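Local coordinates for lipoprotein (Colwellia psychrerythraea, PDB 3O0Y), which is of unknown function, a putative bacterial lipoprotein whose DUF885 family is probably related to the zinc peptidases, at residues 205-210 with 263-268; 286-291 with 300-305; 584-589 with 600-605. All coordinates share one frame; numbering follows the deposited sequence.

Contact 1 of 3, residues 205-210 with 263-268; sequences KYLKGF and KASEQL
Leu-207 and Ser-265 meet between two helical segments whose backbones stay well apart. The nearest CA atoms are those of Leu-207 and Lys-263, 9.4 Å from each other. Side chains alone bridge this distance, and they bury little surface. Leu-207 points toward the other helix. Its CG stands anti to the carbonyl carbon (chi1 -68°), and its CD1 methyl comes within 4.1 Å of Ser-265 OG. This is plain packing. The hydroxyl is engaged on its own helix, by a hydrogen bond with Val-261 O. The same serine also touches Leu-200 and Ile-204 of helix 197-210. Leu-207 in turn rests on Tyr-258 and Val-261 of helix 236-268. A looser charge pair lies beside this. Lys-208 runs extended from the backbone and then turns at chi3 (-79°), which brings its end nearer the opposite helix. Its NZ stays 4.2 Å from Glu-266 OE1, beyond a salt bridge, so any attraction is probably modest. Glu-266 also touches Ile-204. A leucine methyl thus lies beside a serine hydroxyl in the buried part, and a lysine near a glutamate at the more exposed part. This side-chain packing sets the C-terminal end of helix 197-210 beside that of helix 236-268 in a largely helical fold.

Contact 2 of 3, residues 286-291 with 300-305; sequences VYYQDA and LSPTQI
Tyr-288 and Pro-302 make the apolar part of this contact. The proline presents its CG to the edge of the phenol ring, near the ring plane, with CG 4.2 Å from Tyr-288 CE2. The two side chains run alongside each other, pointing opposite ways. The ring reaches this place because CG of Tyr-288 lies anti to the backbone N (chi1 -171°). Its far end is held by another part of the chain, where Tyr-288 OH hydrogen-bonds Asp-511 OD2. Pro-302 and Ile-305 also both touch Ile-292, one turn further along helix 284-296.

Gln-289 adds the second group of contacts. Its chain bends at chi2 (65°), and the end of the side chain comes to the carbonyl of Leu-300 and the flank of the Pro-302 ring, lying roughly perpendicular to the proline side chain. With an alanine here, that flank of Pro-302 would probably lose its cover and a gap would open beside the Leu-300 carbonyl.

Two capping bonds lie within segment 300-305. Gln-304 N donates to Ser-301 OG at 3.0 Å. In return Ser-301 N donates to Gln-304 OE1 at 3.1 Å, in the carbonyl plane and on a lone pair. Pro-302 fits just after the cap, since the first turn of a helix needs no N-H from it. Ser-301 and Gln-304 thus form a capping box, which starts helix 302-326 after the short link from helix 284-296.

Contact 3 of 3, residues 584-589 with 600-605; sequences HDVVLL and RNVNHW
Val-586 carries this contact, packing against Asn-601, Val-602 and Trp-605. The two helical segments run roughly antiparallel, with 147° between their directions and axes 9.6 Å apart at closest approach.

The apolar contacts divide between the two methyls of the valine. Val-586 CG1, anti to the backbone N (chi1 176°), lies on the neighbouring backbone, 3.7 Å from Asn-601 C. Val-586 CG1 also lies 3.8 Å from Val-602 CG2. The other methyl makes a CH-pi contact. Val-586 CG2 sits over one face of the Trp-605 indole, 3.9 Å from the centroid of the five-membered ring and 24° off its normal. The indole is also held by its NE1, which hydrogen-bonds Glu-582 OE1.

The polar link runs through one water. It donates to Val-586 O and accepts from Asn-601 ND2, each bond 2.9 Å long. Asn-590 ND2 also hydrogen-bonds Val-586 O. Asn-601 OD1 accepts a hydrogen bond from Asn-104 ND2.

The chemistry implies that the direct contact between the two segments is van der Waals and CH-pi packing round one valine. The water and the Trp-605 to Glu-582 bond add polar ties between the helices.

The three contacts follow one another along the chain, all in the part that belongs to the DUF885 family. None touches another. Contact 1 joins helices 197-210 and 236-268. Helix 284-296, which follows helix 236-268, packs on helix 302-326 in contact 2, whose centre is about 31 Å from that of contact 1. Contact 3 pairs helices 580-588 and 595-608 near the C-terminus, its centre about 27 Å from the centre of contact 2. Contacts 1 and 3 are about 47 Å apart between centres, on opposite sides of the chain's centre. Contacts 2 and 3 each pack consecutive helices, whereas contact 1 bridges 52 residues. Each contact thus joins helices locally, in a different region of one large helical chain.

Contact 1 of 3, residues 205-210 with 263-268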
ATOM      1  N   LYS A 205       7.455   5.598 -19.944  1.00 14.17           N
ATOM      2  CA  LYS A 205       6.333   5.064 -20.661  1.00 16.96           C
ATOM      3  C   LYS A 205       5.064   5.628 -20.026  1.00 16.51           C
ATOM      4  O   LYS A 205       4.108   5.990 -20.741  1.00 17.63           O
ATOM      5  CB  LYS A 205       6.307   3.540 -20.626  1.00 17.93           C
ATOM      6  CG  LYS A 205       4.967   2.936 -21.098  1.00 26.68           C
ATOM      7  CD  LYS A 205       5.083   1.412 -21.299  1.00 33.25           C
ATOM      8  CE  LYS A 205       3.706   0.737 -21.400  1.00 37.67           C
ATOM      9  NZ  LYS A 205       3.822  -0.737 -21.060  1.00 41.92           N
ATOM     10  N   TYR A 206       5.038   5.686 -18.698  1.00 14.45           N
ATOM     11  CA  TYR A 206       3.876   6.255 -17.984  1.00 13.95           C
ATOM     12  C   TYR A 206       3.677   7.720 -18.344  1.00 13.58           C
ATOM     13  O   TYR A 206       2.576   8.167 -18.669  1.00 13.90           O
ATOM     14  CB  TYR A 206       4.055   6.120 -16.463  1.00 13.33           C
ATOM     15  CG  TYR A 206       3.038   6.988 -15.723  1.00 11.44           C
ATOM     16  CD1 TYR A 206       1.727   6.574 -15.560  1.00 20.10           C
ATOM     17  CD2 TYR A 206       3.387   8.262 -15.253  1.00 16.18           C
ATOM     18  CE1 TYR A 206       0.785   7.396 -14.919  1.00 17.56           C
ATOM     19  CE2 TYR A 206       2.449   9.071 -14.607  1.00 17.46           C
ATOM     20  CZ  TYR A 206       1.151   8.635 -14.472  1.00 15.52           C
ATOM     21  OH  TYR A 206       0.240   9.473 -13.812  1.00 18.59           O
ATOM     22  N   LEU A 207       4.775   8.470 -18.278  1.00 13.76           N
ATOM     23  CA  LEU A 207       4.740   9.921 -18.506  1.00 13.96           C
ATOM     24  C   LEU A 207       4.308  10.240 -19.959  1.00 15.61           C
ATOM     25  O   LEU A 207       3.520  11.175 -20.202  1.00 14.18           O
ATOM     26  CB  LEU A 207       6.104  10.533 -18.231  1.00 13.82           C
ATOM     27  CG  LEU A 207       6.559  10.508 -16.771  1.00 14.12           C
ATOM     28  CD1 LEU A 207       8.031  10.905 -16.618  1.00 10.39           C
ATOM     29  CD2 LEU A 207       5.657  11.413 -15.889  1.00 13.69           C
ATOM     30  N   LYS A 208       4.843   9.474 -20.921  1.00 15.16           N
ATOM     31  CA  LYS A 208       4.393   9.585 -22.321  1.00 17.50           C
ATOM     32  C   LYS A 208       2.902   9.244 -22.456  1.00 16.24           C
ATOM     33  O   LYS A 208       2.160   9.966 -23.119  1.00 18.21           O
ATOM     34  CB  LYS A 208       5.208   8.653 -23.206  1.00 17.15           C
ATOM     35  CG  LYS A 208       4.977   8.809 -24.654  1.00 26.42           C
ATOM     36  CD  LYS A 208       5.867   7.826 -25.480  1.00 32.73           C
ATOM     37  CE  LYS A 208       7.288   8.342 -25.596  1.00 37.54           C
ATOM     38  NZ  LYS A 208       8.371   7.343 -25.215  1.00 41.38           N
ATOM     39  N   GLY A 209       2.487   8.146 -21.855  1.00 16.24           N
ATOM     40  CA  GLY A 209       1.101   7.701 -21.887  1.00 16.73           C
ATOM     41  C   GLY A 209       0.158   8.758 -21.320  1.00 17.77           C
ATOM     42  O   GLY A 209      -1.005   8.944 -21.808  1.00 18.51           O
ATOM     43  N   PHE A 210       0.649   9.493 -20.328  1.00 16.14           N
ATOM     44  CA  PHE A 210      -0.211  10.494 -19.599  1.00 16.48           C
ATOM     45  C   PHE A 210      -0.729  11.637 -20.504  1.00 16.61           C
ATOM     46  O   PHE A 210      -1.918  12.044 -20.382  1.00 16.99           O
ATOM     47  CB  PHE A 210       0.540  11.065 -18.371  1.00 15.90           C
ATOM     48  CG  PHE A 210      -0.348  11.768 -17.353  1.00 15.70           C
ATOM     49  CD1 PHE A 210      -0.978  11.054 -16.354  1.00 15.96           C
ATOM     50  CD2 PHE A 210      -0.512  13.137 -17.389  1.00 15.06           C
ATOM     51  CE1 PHE A 210      -1.722  11.718 -15.387  1.00 15.98           C
ATOM     52  CE2 PHE A 210      -1.271  13.793 -16.449  1.00 16.77           C
ATOM     53  CZ  PHE A 210      -1.885  13.083 -15.457  1.00 14.30           C
ATOM     54  N   LYS A 263      11.041  14.435 -20.550  1.00 14.70           N
ATOM     55  CA  LYS A 263      12.289  14.813 -21.208  1.00 16.03           C
ATOM     56  C   LYS A 263      13.451  14.706 -20.224  1.00 15.15           C
ATOM     57  O   LYS A 263      14.494  14.159 -20.572  1.00 15.91           O
ATOM     58  CB  LYS A 263      12.177  16.242 -21.764  1.00 15.79           C
ATOM     59  CG  LYS A 263      13.439  16.774 -22.461  1.00 20.69           C
ATOM     60  CD  LYS A 263      13.187  18.120 -23.162  1.00 23.96           C
ATOM     61  CE  LYS A 263      14.482  18.586 -23.881  1.00 30.18           C
ATOM     62  NZ  LYS A 263      14.497  20.063 -24.074  1.00 32.72           N
ATOM     63  N   ALA A 264      13.278  15.207 -19.000  1.00 13.24           N
ATOM     64  CA  ALA A 264      14.340  15.102 -17.994  1.00 13.38           C
ATOM     65  C   ALA A 264      14.753  13.653 -17.729  1.00 14.92           C
ATOM     66  O   ALA A 264      15.956  13.339 -17.587  1.00 15.88           O
ATOM     67  CB  ALA A 264      13.915  15.827 -16.683  1.00 13.03           C
ATOM     68  N   SER A 265      13.741  12.791 -17.587  1.00 14.18           N
ATOM     69  CA  SER A 265      13.952  11.385 -17.345  1.00 15.17           C
ATOM     70  C   SER A 265      14.671  10.734 -18.518  1.00 16.28           C
ATOM     71  O   SER A 265      15.646   9.983 -18.312  1.00 14.60           O
ATOM     72  CB  SER A 265      12.614  10.702 -17.076  1.00 16.50           C
ATOM     73  OG  SER A 265      12.041  11.217 -15.880  1.00 14.06           O
ATOM     74  N   GLU A 266      14.235  11.066 -19.742  1.00 16.79           N
ATOM     75  CA  GLU A 266      14.981  10.631 -20.939  1.00 19.01           C
ATOM     76  C   GLU A 266      16.476  11.010 -20.911  1.00 18.29           C
ATOM     77  O   GLU A 266      17.331  10.151 -21.222  1.00 17.75           O
ATOM     78  CB  GLU A 266      14.293  11.138 -22.214  1.00 18.33           C
ATOM     79  CG  GLU A 266      13.086  10.296 -22.560  1.00 22.89           C
ATOM     80  CD  GLU A 266      12.208  10.856 -23.689  1.00 28.27           C
ATOM     81  OE1 GLU A 266      11.479  10.052 -24.299  1.00 30.54           O
ATOM     82  OE2 GLU A 266      12.217  12.082 -23.946  1.00 30.54           O
ATOM     83  N   GLN A 267      16.802  12.246 -20.516  1.00 19.10           N
ATOM     84  CA  GLN A 267      18.207  12.677 -20.318  1.00 19.93           C
ATOM     85  C   GLN A 267      18.995  11.789 -19.368  1.00 19.43           C
ATOM     86  O   GLN A 267      20.180  11.670 -19.505  1.00 18.49           O
ATOM     87  CB  GLN A 267      18.360  14.098 -19.718  1.00 21.22           C
ATOM     88  CG  GLN A 267      17.766  15.280 -20.449  1.00 27.84           C
ATOM     89  CD  GLN A 267      17.800  15.143 -21.922  1.00 33.55           C
ATOM     90  OE1 GLN A 267      18.871  15.298 -22.569  1.00 35.36           O
ATOM     91  NE2 GLN A 267      16.633  14.897 -22.497  1.00 29.39           N
ATOM     92  N   LEU A 268      18.341  11.240 -18.354  1.00 15.27           N
ATOM     93  CA  LEU A 268      19.016  10.372 -17.391  1.00 16.48           C
ATOM     94  C   LEU A 268      19.261   8.915 -17.798  1.00 15.20           C
ATOM     95  O   LEU A 268      20.049   8.221 -17.169  1.00 13.33           O
ATOM     96  CB  LEU A 268      18.135  10.330 -16.119  1.00 15.92           C
ATOM     97  CG  LEU A 268      18.732  10.961 -14.900  1.00 24.07           C
ATOM     98  CD1 LEU A 268      19.601  12.135 -15.149  1.00 17.98           C
ATOM     99  CD2 LEU A 268      17.561  11.313 -13.946  1.00 18.66           C
TER

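Contact 2 of 3, residues 286-291 with 300-305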
ATOM      1  N   VAL A 286      23.474  -0.402   2.813  1.00 12.29           N
ATOM      2  CA  VAL A 286      23.029   0.244   4.014  1.00 11.16           C
ATOM      3  C   VAL A 286      21.593   0.727   3.866  1.00 10.30           C
ATOM      4  O   VAL A 286      20.802   0.617   4.805  1.00 11.10           O
ATOM      5  CB  VAL A 286      24.031   1.405   4.351  1.00 12.38           C
ATOM      6  CG1 VAL A 286      23.454   2.257   5.466  1.00 11.72           C
ATOM      7  CG2 VAL A 286      25.393   0.768   4.688  1.00 15.15           C
ATOM      8  N   TYR A 287      21.244   1.274   2.726  1.00  9.70           N
ATOM      9  CA  TYR A 287      19.864   1.618   2.455  1.00  8.15           C
ATOM     10  C   TYR A 287      18.896   0.433   2.635  1.00  8.99           C
ATOM     11  O   TYR A 287      17.854   0.564   3.290  1.00  7.56           O
ATOM     12  CB  TYR A 287      19.736   2.157   1.054  1.00  9.01           C
ATOM     13  CG  TYR A 287      18.318   2.526   0.681  1.00  8.62           C
ATOM     14  CD1 TYR A 287      17.832   3.799   0.866  1.00 11.62           C
ATOM     15  CD2 TYR A 287      17.433   1.565   0.282  1.00  9.98           C
ATOM     16  CE1 TYR A 287      16.507   4.112   0.548  1.00 11.85           C
ATOM     17  CE2 TYR A 287      16.122   1.837   0.036  1.00 12.29           C
ATOM     18  CZ  TYR A 287      15.644   3.112   0.175  1.00 12.90           C
ATOM     19  OH  TYR A 287      14.313   3.394  -0.118  1.00 11.16           O
ATOM     20  N   TYR A 288      19.303  -0.706   2.065  1.00  9.81           N
ATOM     21  CA  TYR A 288      18.464  -1.896   2.106  1.00  8.84           C
ATOM     22  C   TYR A 288      18.297  -2.388   3.518  1.00  6.62           C
ATOM     23  O   TYR A 288      17.171  -2.764   3.914  1.00  7.53           O
ATOM     24  CB  TYR A 288      19.023  -2.990   1.178  1.00  9.69           C
ATOM     25  CG  TYR A 288      18.060  -4.163   1.027  1.00  6.59           C
ATOM     26  CD1 TYR A 288      16.765  -3.955   0.546  1.00  6.87           C
ATOM     27  CD2 TYR A 288      18.467  -5.474   1.311  1.00  8.39           C
ATOM     28  CE1 TYR A 288      15.883  -5.028   0.411  1.00  7.24           C
ATOM     29  CE2 TYR A 288      17.600  -6.537   1.122  1.00  8.23           C
ATOM     30  CZ  TYR A 288      16.341  -6.306   0.706  1.00  7.78           C
ATOM     31  OH  TYR A 288      15.480  -7.388   0.545  1.00  9.52           O
ATOM     32  N   GLN A 289      19.359  -2.355   4.322  1.00  7.60           N
ATOM     33  CA  GLN A 289      19.217  -2.776   5.728  1.00  8.45           C
ATOM     34  C   GLN A 289      18.191  -1.879   6.494  1.00  7.36           C
ATOM     35  O   GLN A 289      17.343  -2.351   7.284  1.00  7.37           O
ATOM     36  CB  GLN A 289      20.569  -2.878   6.468  1.00  9.91           C
ATOM     37  CG  GLN A 289      20.462  -3.665   7.802  1.00 16.02           C
ATOM     38  CD  GLN A 289      20.090  -5.176   7.598  1.00 22.26           C
ATOM     39  OE1 GLN A 289      19.102  -5.774   8.190  1.00 16.41           O
ATOM     40  NE2 GLN A 289      20.887  -5.808   6.755  1.00 11.48           N
ATOM     41  N   ASP A 290      18.199  -0.612   6.198  1.00  7.06           N
ATOM     42  CA  ASP A 290      17.165   0.308   6.693  1.00  7.64           C
ATOM     43  C   ASP A 290      15.763   0.004   6.183  1.00  8.41           C
ATOM     44  O   ASP A 290      14.815   0.003   6.964  1.00  8.76           O
ATOM     45  CB  ASP A 290      17.533   1.778   6.380  1.00  7.88           C
ATOM     46  CG  ASP A 290      16.467   2.762   6.917  1.00 12.34           C
ATOM     47  OD1 ASP A 290      16.336   2.904   8.181  1.00 13.64           O
ATOM     48  OD2 ASP A 290      15.665   3.239   6.078  1.00 12.17           O
ATOM     49  N   ALA A 291      15.663  -0.357   4.907  1.00  8.56           N
ATOM     50  CA  ALA A 291      14.380  -0.774   4.349  1.00  7.87           C
ATOM     51  C   ALA A 291      13.853  -2.010   5.031  1.00  8.09           C
ATOM     52  O   ALA A 291      12.635  -2.106   5.314  1.00  8.78           O
ATOM     53  CB  ALA A 291      14.448  -0.940   2.872  1.00  6.96           C
ATOM     54  N   LEU A 300      16.851  -8.913  11.011  1.00 10.96           N
ATOM     55  CA  LEU A 300      17.533 -10.026  10.389  1.00 11.41           C
ATOM     56  C   LEU A 300      18.312  -9.520   9.166  1.00 10.48           C
ATOM     57  O   LEU A 300      17.987  -8.498   8.513  1.00 10.85           O
ATOM     58  CB  LEU A 300      16.516 -11.105  10.013  1.00 12.59           C
ATOM     59  CG  LEU A 300      15.741 -11.811  11.153  1.00 13.07           C
ATOM     60  CD1 LEU A 300      14.676 -12.781  10.615  1.00 16.66           C
ATOM     61  CD2 LEU A 300      16.680 -12.507  12.180  1.00 18.87           C
ATOM     62  N   SER A 301      19.368 -10.259   8.832  1.00 10.66           N
ATOM     63  CA  SER A 301      20.104 -10.046   7.637  1.00 10.57           C
ATOM     64  C   SER A 301      19.326 -10.511   6.405  1.00  9.51           C
ATOM     65  O   SER A 301      18.431 -11.343   6.535  1.00  8.56           O
ATOM     66  CB  SER A 301      21.437 -10.831   7.685  1.00 10.83           C
ATOM     67  OG  SER A 301      21.248 -12.233   7.478  1.00 11.05           O
ATOM     68  N   PRO A 302      19.666  -9.955   5.236  1.00 11.45           N
ATOM     69  CA  PRO A 302      19.075 -10.354   3.964  1.00  9.10           C
ATOM     70  C   PRO A 302      19.301 -11.835   3.759  1.00 10.13           C
ATOM     71  O   PRO A 302      18.397 -12.530   3.309  1.00  8.88           O
ATOM     72  CB  PRO A 302      19.898  -9.531   2.935  1.00 11.96           C
ATOM     73  CG  PRO A 302      20.345  -8.364   3.656  1.00 11.89           C
ATOM     74  CD  PRO A 302      20.593  -8.814   5.039  1.00 10.42           C
ATOM     75  N   THR A 303      20.474 -12.362   4.118  1.00  7.76           N
ATOM     76  CA  THR A 303      20.689 -13.824   4.101  1.00  9.04           C
ATOM     77  C   THR A 303      19.710 -14.645   4.934  1.00  8.24           C
ATOM     78  O   THR A 303      19.151 -15.619   4.421  1.00  9.14           O
ATOM     79  CB  THR A 303      22.133 -14.222   4.480  1.00 11.73           C
ATOM     80  OG1 THR A 303      23.030 -13.575   3.576  1.00 12.29           O
ATOM     81  CG2 THR A 303      22.341 -15.711   4.333  1.00 11.07           C
ATOM     82  N   GLN A 304      19.436 -14.242   6.177  1.00  8.42           N
ATOM     83  CA  GLN A 304      18.469 -14.970   7.011  1.00  7.62           C
ATOM     84  C   GLN A 304      17.029 -14.901   6.455  1.00  7.15           C
ATOM     85  O   GLN A 304      16.290 -15.888   6.566  1.00  8.02           O
ATOM     86  CB  GLN A 304      18.498 -14.423   8.404  1.00  8.93           C
ATOM     87  CG  GLN A 304      19.822 -14.740   9.142  1.00 10.92           C
ATOM     88  CD  GLN A 304      19.962 -13.972  10.475  1.00 14.58           C
ATOM     89  OE1 GLN A 304      19.794 -12.761  10.534  1.00 12.22           O
ATOM     90  NE2 GLN A 304      20.249 -14.709  11.555  1.00 20.70           N
ATOM     91  N   ILE A 305      16.655 -13.722   5.962  1.00  8.00           N
ATOM     92  CA  ILE A 305      15.322 -13.508   5.399  1.00  7.82           C
ATOM     93  C   ILE A 305      15.156 -14.366   4.133  1.00  7.30           C
ATOM     94  O   ILE A 305      14.143 -15.008   3.935  1.00  7.43           O
ATOM     95  CB  ILE A 305      15.047 -12.010   5.132  1.00  7.83           C
ATOM     96  CG1 ILE A 305      15.059 -11.257   6.473  1.00 11.60           C
ATOM     97  CG2 ILE A 305      13.657 -11.833   4.395  1.00  7.53           C
ATOM     98  CD1 ILE A 305      15.119  -9.740   6.351  1.00  9.29           C
TER

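Contact 3 of 3, residues 584-589 with 600-605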
ATOM      1  N   HIS A 584      -7.438 -11.617  18.884  1.00  6.14           N
ATOM      2  CA  HIS A 584      -7.744 -10.662  17.822  1.00  5.68           C
ATOM      3  C   HIS A 584      -7.974  -9.238  18.342  1.00  7.51           C
ATOM      4  O   HIS A 584      -7.605  -8.287  17.687  1.00  6.35           O
ATOM      5  CB  HIS A 584      -8.924 -11.156  16.965  1.00  5.51           C
ATOM      6  CG  HIS A 584      -8.582 -12.329  16.080  1.00  4.92           C
ATOM      7  ND1 HIS A 584      -9.497 -13.258  15.662  1.00  4.91           N
ATOM      8  CD2 HIS A 584      -7.369 -12.787  15.671  1.00  7.14           C
ATOM      9  CE1 HIS A 584      -8.879 -14.173  14.927  1.00  7.08           C
ATOM     10  NE2 HIS A 584      -7.582 -13.920  14.932  1.00  6.70           N
ATOM     11  N   ASP A 585      -8.582  -9.088  19.485  1.00  5.23           N
ATOM     12  CA  ASP A 585      -8.811  -7.770  20.040  1.00  7.10           C
ATOM     13  C   ASP A 585      -7.460  -7.137  20.420  1.00  7.90           C
ATOM     14  O   ASP A 585      -7.229  -5.950  20.134  1.00  7.86           O
ATOM     15  CB  ASP A 585      -9.681  -7.811  21.245  1.00  7.61           C
ATOM     16  CG  ASP A 585     -11.163  -8.085  20.938  1.00 16.09           C
ATOM     17  OD1 ASP A 585     -11.655  -7.953  19.786  1.00 18.67           O
ATOM     18  OD2 ASP A 585     -11.860  -8.332  21.948  1.00 20.96           O
ATOM     19  N   VAL A 586      -6.542  -7.931  20.991  1.00  7.00           N
ATOM     20  CA  VAL A 586      -5.211  -7.365  21.312  1.00  6.95           C
ATOM     21  C   VAL A 586      -4.468  -6.976  20.055  1.00  7.84           C
ATOM     22  O   VAL A 586      -3.781  -5.909  20.021  1.00  8.01           O
ATOM     23  CB  VAL A 586      -4.337  -8.422  22.117  1.00  9.27           C
ATOM     24  CG1 VAL A 586      -2.877  -7.858  22.358  1.00  9.58           C
ATOM     25  CG2 VAL A 586      -5.014  -8.806  23.388  1.00 11.72           C
ATOM     26  N   VAL A 587      -4.579  -7.763  18.993  1.00  6.17           N
ATOM     27  CA  VAL A 587      -3.842  -7.450  17.783  1.00  6.48           C
ATOM     28  C   VAL A 587      -4.408  -6.204  17.043  1.00  7.62           C
ATOM     29  O   VAL A 587      -3.691  -5.368  16.533  1.00  8.68           O
ATOM     30  CB  VAL A 587      -3.782  -8.662  16.838  1.00  5.14           C
ATOM     31  CG1 VAL A 587      -3.124  -8.311  15.456  1.00  6.32           C
ATOM     32  CG2 VAL A 587      -3.006  -9.777  17.518  1.00  6.35           C
ATOM     33  N   LEU A 588      -5.720  -6.125  16.986  1.00  5.55           N
ATOM     34  CA  LEU A 588      -6.367  -5.122  16.133  1.00  6.78           C
ATOM     35  C   LEU A 588      -6.713  -3.816  16.850  1.00  8.22           C
ATOM     36  O   LEU A 588      -6.747  -2.753  16.212  1.00  8.68           O
ATOM     37  CB  LEU A 588      -7.664  -5.726  15.561  1.00  6.83           C
ATOM     38  CG  LEU A 588      -7.503  -6.861  14.532  1.00  4.92           C
ATOM     39  CD1 LEU A 588      -8.843  -7.460  14.166  1.00  7.24           C
ATOM     40  CD2 LEU A 588      -6.832  -6.271  13.296  1.00  6.67           C
ATOM     41  N   LEU A 589      -7.166  -3.906  18.094  1.00  7.76           N
ATOM     42  CA  LEU A 589      -7.784  -2.712  18.710  1.00  8.06           C
ATOM     43  C   LEU A 589      -6.787  -1.707  19.220  1.00 10.07           C
ATOM     44  O   LEU A 589      -7.160  -0.613  19.682  1.00 10.53           O
ATOM     45  CB  LEU A 589      -8.823  -3.089  19.778  1.00  7.19           C
ATOM     46  CG  LEU A 589     -10.033  -3.972  19.361  1.00  9.02           C
ATOM     47  CD1 LEU A 589     -10.987  -4.279  20.574  1.00 10.26           C
ATOM     48  CD2 LEU A 589     -10.772  -3.368  18.105  1.00  8.80           C
ATOM     49  N   ARG A 600       4.651  -6.556  23.241  1.00  9.37           N
ATOM     50  CA  ARG A 600       4.408  -5.992  24.584  1.00  9.06           C
ATOM     51  C   ARG A 600       2.934  -6.051  24.961  1.00  9.03           C
ATOM     52  O   ARG A 600       2.594  -6.386  26.113  1.00  9.22           O
ATOM     53  CB  ARG A 600       4.892  -4.533  24.677  1.00  9.69           C
ATOM     54  CG  ARG A 600       4.461  -3.910  25.987  1.00 14.89           C
ATOM     55  CD  ARG A 600       4.885  -2.435  26.063  1.00 23.10           C
ATOM     56  NE  ARG A 600       6.300  -2.387  25.780  1.00 22.98           N
ATOM     57  CZ  ARG A 600       6.905  -1.479  25.032  1.00 28.42           C
ATOM     58  NH1 ARG A 600       6.236  -0.475  24.455  1.00 25.31           N
ATOM     59  NH2 ARG A 600       8.215  -1.573  24.875  1.00 28.07           N
ATOM     60  N   ASN A 601       2.049  -5.740  23.996  1.00  7.69           N
ATOM     61  CA  ASN A 601       0.594  -5.790  24.275  1.00  7.39           C
ATOM     62  C   ASN A 601       0.076  -7.214  24.489  1.00  5.56           C
ATOM     63  O   ASN A 601      -0.750  -7.480  25.390  1.00  7.79           O
ATOM     64  CB  ASN A 601      -0.219  -5.074  23.173  1.00  6.11           C
ATOM     65  CG  ASN A 601      -0.016  -3.572  23.222  1.00 10.34           C
ATOM     66  OD1 ASN A 601       0.368  -3.040  24.283  1.00 10.65           O
ATOM     67  ND2 ASN A 601      -0.360  -2.855  22.126  1.00  7.49           N
ATOM     68  N   VAL A 602       0.595  -8.144  23.688  1.00  6.81           N
ATOM     69  CA  VAL A 602       0.232  -9.568  23.879  1.00  5.92           C
ATOM     70  C   VAL A 602       0.673 -10.014  25.237  1.00  6.23           C
ATOM     71  O   VAL A 602      -0.054 -10.648  25.976  1.00  6.71           O
ATOM     72  CB  VAL A 602       0.820 -10.466  22.739  1.00  5.25           C
ATOM     73  CG1 VAL A 602       0.716 -11.994  23.089  1.00  6.73           C
ATOM     74  CG2 VAL A 602       0.052 -10.161  21.413  1.00  6.18           C
ATOM     75  N   ASN A 603       1.897  -9.653  25.602  1.00  6.83           N
ATOM     76  CA  ASN A 603       2.440 -10.029  26.918  1.00  7.99           C
ATOM     77  C   ASN A 603       1.677  -9.416  28.104  1.00  8.97           C
ATOM     78  O   ASN A 603       1.404 -10.127  29.116  1.00  9.96           O
ATOM     79  CB  ASN A 603       3.904  -9.674  27.012  1.00  7.97           C
ATOM     80  CG  ASN A 603       4.792 -10.638  26.275  1.00  9.59           C
ATOM     81  OD1 ASN A 603       4.445 -11.795  26.037  1.00 13.49           O
ATOM     82  ND2 ASN A 603       5.999 -10.165  25.971  1.00 21.44           N
ATOM     83  N   HIS A 604       1.214  -8.174  27.931  1.00  9.04           N
ATOM     84  CA  HIS A 604       0.406  -7.517  28.953  1.00  8.68           C
ATOM     85  C   HIS A 604      -0.881  -8.281  29.143  1.00 10.29           C
ATOM     86  O   HIS A 604      -1.292  -8.496  30.288  1.00  9.26           O
ATOM     87  CB  HIS A 604       0.136  -6.068  28.605  1.00 11.04           C
ATOM     88  CG  HIS A 604      -0.653  -5.315  29.641  1.00 15.39           C
ATOM     89  ND1 HIS A 604      -0.073  -4.753  30.767  1.00 24.95           N
ATOM     90  CD2 HIS A 604      -1.958  -4.980  29.684  1.00 18.19           C
ATOM     91  CE1 HIS A 604      -1.006  -4.140  31.477  1.00 21.88           C
ATOM     92  NE2 HIS A 604      -2.154  -4.241  30.833  1.00 23.76           N
ATOM     93  N   TRP A 605      -1.539  -8.615  28.033  1.00  8.69           N
ATOM     94  CA  TRP A 605      -2.722  -9.477  28.072  1.00  9.69           C
ATOM     95  C   TRP A 605      -2.458 -10.823  28.734  1.00  8.91           C
ATOM     96  O   TRP A 605      -3.193 -11.216  29.658  1.00 11.03           O
ATOM     97  CB  TRP A 605      -3.306  -9.599  26.633  1.00  9.85           C
ATOM     98  CG  TRP A 605      -4.272 -10.687  26.418  1.00  8.80           C
ATOM     99  CD1 TRP A 605      -5.525 -10.776  26.941  1.00 11.68           C
ATOM    100  CD2 TRP A 605      -4.112 -11.809  25.560  1.00 10.72           C
ATOM    101  NE1 TRP A 605      -6.145 -11.903  26.488  1.00 13.94           N
ATOM    102  CE2 TRP A 605      -5.308 -12.552  25.621  1.00 11.14           C
ATOM    103  CE3 TRP A 605      -3.097 -12.251  24.712  1.00  8.87           C
ATOM    104  CZ2 TRP A 605      -5.523 -13.697  24.873  1.00 13.08           C
ATOM    105  CZ3 TRP A 605      -3.323 -13.401  23.954  1.00  9.76           C
ATOM    106  CH2 TRP A 605      -4.540 -14.113  24.065  1.00 11.11           C
TER
HETATM  107  O   HOH W   1      -1.286  -4.501  19.968  1.00 10.10           O